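PDB 4MAD: beta-galactosidase from Bacillus circulans, which probably hydrolyses terminal non-reducing beta-D-galactose residues from beta-D-galactosides, as a member of glycoside hydrolase family 35. Local coordinates for residues K509-Y514 with E577-H582. Numbering follows the deposited sequence.
Sequences KENFPY and ELHKHH
His581 reaches across to residues 509-514 with its imidazole and carries the largest share of this contact. With CG anti to its own carbonyl carbon (chi1 -53°), the ring points NE2 at the Phe512 carbonyl, 2.8 Å from NE2 to O; the acceptor lies in the ring plane and the N-H comes in nearly along the C=O axis, though the bond is bent at hydrogen. ND1, on the other side of CE1, is bonded to His516 NE2, so both ring nitrogens are held. Tyr514 crosses His581 at about a right angle and turns its edge to the imidazole face, a T-shaped pair with centroids 5.3 Å apart. An alanine at His581 would probably loosen the loop before strand 514-522, since the bond to Phe512 O and the face that receives Tyr514 would go.

The contact sits where strand 514-522 begins and its neighbour 569-577 ends, inside the eight-stranded antiparallel sheet of the C-terminal domain, of the galactose-binding family: Tyr514 and Glu577 form a hydrogen-bonded antiparallel pair, with Tyr514 N 3.1 Å from Glu577 O. Past this pair both segments are loops. A type II turn from Lys509 to Phe512 puts Asn511 N 2.6 Å from His579 O, an almost straight bond on a carbonyl lone pair.

Glu510, bent at chi2 (-71°), slides past His581 in the opposite direction and accepts the His581 backbone N-H on the syn lone pair of OE2, 3.0 Å from Glu510 OE2 to His581 N. Within its own segment, Glu577 folds so that OE2 accepts from both His579 N and Lys580 N, while OE1 is bonded to Tyr550 OH. Toward strands 419-424 and 449-457, Pro513 CB rests against Leu578 CD2 at 3.9 Å.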
loop_
_atom_site.group_PDB
_atom_site.type_symbol
_atom_site.label_atom_id
_atom_site.label_comp_id
_atom_site.label_asym_id
_atom_site.label_seq_id
_atom_site.Cartn_x
_atom_site.Cartn_y
_atom_site.Cartn_z
ATOM N N LYS A 509 -24.612 -19.671 3.791
ATOM C CA LYS A 509 -25.607 -18.667 4.116
ATOM C C LYS A 509 -25.222 -17.291 3.640
ATOM O O LYS A 509 -24.151 -16.844 3.863
ATOM C CB LYS A 509 -25.818 -18.613 5.621
ATOM C CG LYS A 509 -26.027 -19.900 6.258
ATOM C CD LYS A 509 -26.295 -19.773 7.753
ATOM C CE LYS A 509 -25.115 -20.046 8.593
ATOM N NZ LYS A 509 -25.476 -20.280 9.979
ATOM N N GLU A 510 -26.152 -16.633 2.984
ATOM C CA GLU A 510 -25.922 -15.299 2.516
ATOM C C GLU A 510 -25.704 -14.394 3.711
ATOM O O GLU A 510 -26.226 -14.648 4.733
ATOM C CB GLU A 510 -27.098 -14.825 1.726
ATOM C CG GLU A 510 -27.315 -15.633 0.524
ATOM C CD GLU A 510 -26.254 -15.391 -0.532
ATOM O OE1 GLU A 510 -26.434 -14.452 -1.279
ATOM O OE2 GLU A 510 -25.277 -16.122 -0.602
ATOM N N ASN A 511 -24.879 -13.384 3.567
ATOM C CA ASN A 511 -24.619 -12.415 4.615
ATOM C C ASN A 511 -23.782 -12.903 5.773
ATOM O O ASN A 511 -23.539 -12.183 6.689
ATOM C CB ASN A 511 -25.888 -11.730 5.047
ATOM C CG ASN A 511 -26.426 -10.865 3.987
ATOM O OD1 ASN A 511 -27.555 -10.947 3.656
ATOM N ND2 ASN A 511 -25.602 -10.063 3.417
ATOM N N PHE A 512 -23.258 -14.092 5.608
ATOM C CA PHE A 512 -22.261 -14.652 6.477
ATOM C C PHE A 512 -20.987 -14.929 5.659
ATOM O O PHE A 512 -21.049 -15.390 4.573
ATOM C CB PHE A 512 -22.724 -15.969 7.051
ATOM C CG PHE A 512 -23.818 -15.866 8.061
ATOM C CD1 PHE A 512 -23.585 -16.134 9.380
ATOM C CD2 PHE A 512 -25.071 -15.555 7.698
ATOM C CE1 PHE A 512 -24.597 -16.084 10.271
ATOM C CE2 PHE A 512 -26.062 -15.530 8.594
ATOM C CZ PHE A 512 -25.820 -15.761 9.874
ATOM N N PRO A 513 -19.836 -14.634 6.216
ATOM C CA PRO A 513 -18.620 -14.884 5.463
ATOM C C PRO A 513 -18.329 -16.364 5.399
ATOM O O PRO A 513 -18.385 -17.007 6.385
ATOM C CB PRO A 513 -17.551 -14.118 6.254
ATOM C CG PRO A 513 -18.264 -13.159 6.984
ATOM C CD PRO A 513 -19.512 -13.807 7.375
ATOM N N TYR A 514 -17.974 -16.836 4.224
ATOM C CA TYR A 514 -17.546 -18.193 4.039
ATOM C C TYR A 514 -16.279 -18.265 3.225
ATOM O O TYR A 514 -16.111 -17.522 2.327
ATOM C CB TYR A 514 -18.599 -18.998 3.330
ATOM C CG TYR A 514 -19.664 -19.555 4.187
ATOM C CD1 TYR A 514 -19.676 -20.884 4.549
ATOM C CD2 TYR A 514 -20.681 -18.763 4.631
ATOM C CE1 TYR A 514 -20.674 -21.383 5.312
ATOM C CE2 TYR A 514 -21.660 -19.251 5.396
ATOM C CZ TYR A 514 -21.673 -20.548 5.733
ATOM O OH TYR A 514 -22.664 -21.010 6.525
ATOM N N GLU A 577 -15.576 -14.844 0.864
ATOM C CA GLU A 577 -16.587 -13.914 0.466
ATOM C C GLU A 577 -17.460 -13.566 1.649
ATOM O O GLU A 577 -17.870 -14.397 2.354
ATOM C CB GLU A 577 -17.447 -14.457 -0.644
ATOM C CG GLU A 577 -18.778 -13.852 -0.710
ATOM C CD GLU A 577 -18.797 -12.452 -1.338
ATOM O OE1 GLU A 577 -18.045 -12.211 -2.284
ATOM O OE2 GLU A 577 -19.564 -11.615 -0.866
ATOM N N LEU A 578 -17.625 -12.278 1.836
ATOM C CA LEU A 578 -18.353 -11.694 2.940
ATOM C C LEU A 578 -19.852 -11.788 2.923
ATOM O O LEU A 578 -20.445 -11.891 3.920
ATOM C CB LEU A 578 -17.911 -10.254 3.230
ATOM C CG LEU A 578 -16.453 -10.033 3.533
ATOM C CD1 LEU A 578 -16.132 -8.597 3.856
ATOM C CD2 LEU A 578 -15.958 -10.973 4.542
ATOM N N HIS A 579 -20.454 -11.632 1.769
ATOM C CA HIS A 579 -21.878 -11.495 1.705
ATOM C C HIS A 579 -22.677 -12.447 0.829
ATOM O O HIS A 579 -23.632 -13.029 1.274
ATOM C CB HIS A 579 -22.215 -10.112 1.216
ATOM C CG HIS A 579 -21.699 -9.036 2.094
ATOM N ND1 HIS A 579 -22.300 -8.710 3.280
ATOM C CD2 HIS A 579 -20.637 -8.217 1.961
ATOM C CE1 HIS A 579 -21.624 -7.734 3.842
ATOM N NE2 HIS A 579 -20.613 -7.418 3.067
ATOM N N LYS A 580 -22.310 -12.485 -0.432
ATOM C CA LYS A 580 -23.105 -13.180 -1.410
ATOM C C LYS A 580 -22.279 -14.228 -2.111
ATOM O O LYS A 580 -21.303 -13.929 -2.638
ATOM C CB LYS A 580 -23.676 -12.213 -2.400
ATOM C CG LYS A 580 -24.686 -11.290 -1.840
ATOM C CD LYS A 580 -25.079 -10.310 -2.884
ATOM C CE LYS A 580 -26.213 -9.417 -2.514
ATOM N NZ LYS A 580 -26.395 -8.398 -3.546
ATOM N N HIS A 581 -22.744 -15.462 -2.077
ATOM C CA HIS A 581 -21.962 -16.601 -2.473
ATOM C C HIS A 581 -22.389 -17.194 -3.817
ATOM O O HIS A 581 -23.506 -17.082 -4.191
ATOM C CB HIS A 581 -22.039 -17.648 -1.363
ATOM C CG HIS A 581 -21.674 -17.100 -0.025
ATOM N ND1 HIS A 581 -20.384 -16.813 0.324
ATOM C CD2 HIS A 581 -22.438 -16.719 1.013
ATOM C CE1 HIS A 581 -20.368 -16.273 1.518
ATOM N NE2 HIS A 581 -21.599 -16.223 1.965
ATOM N N HIS A 582 -21.458 -17.802 -4.513
ATOM C CA HIS A 582 -21.668 -18.321 -5.847
ATOM C C HIS A 582 -20.877 -19.609 -6.038
ATOM O O HIS A 582 -20.232 -20.030 -5.128
ATOM C CB HIS A 582 -21.349 -17.266 -6.914
ATOM C CG HIS A 582 -22.169 -16.036 -6.756
ATOM N ND1 HIS A 582 -21.734 -14.928 -6.071
ATOM C CD2 HIS A 582 -23.435 -15.776 -7.112
ATOM C CE1 HIS A 582 -22.692 -14.034 -6.040
ATOM N NE2 HIS A 582 -23.731 -14.524 -6.671
#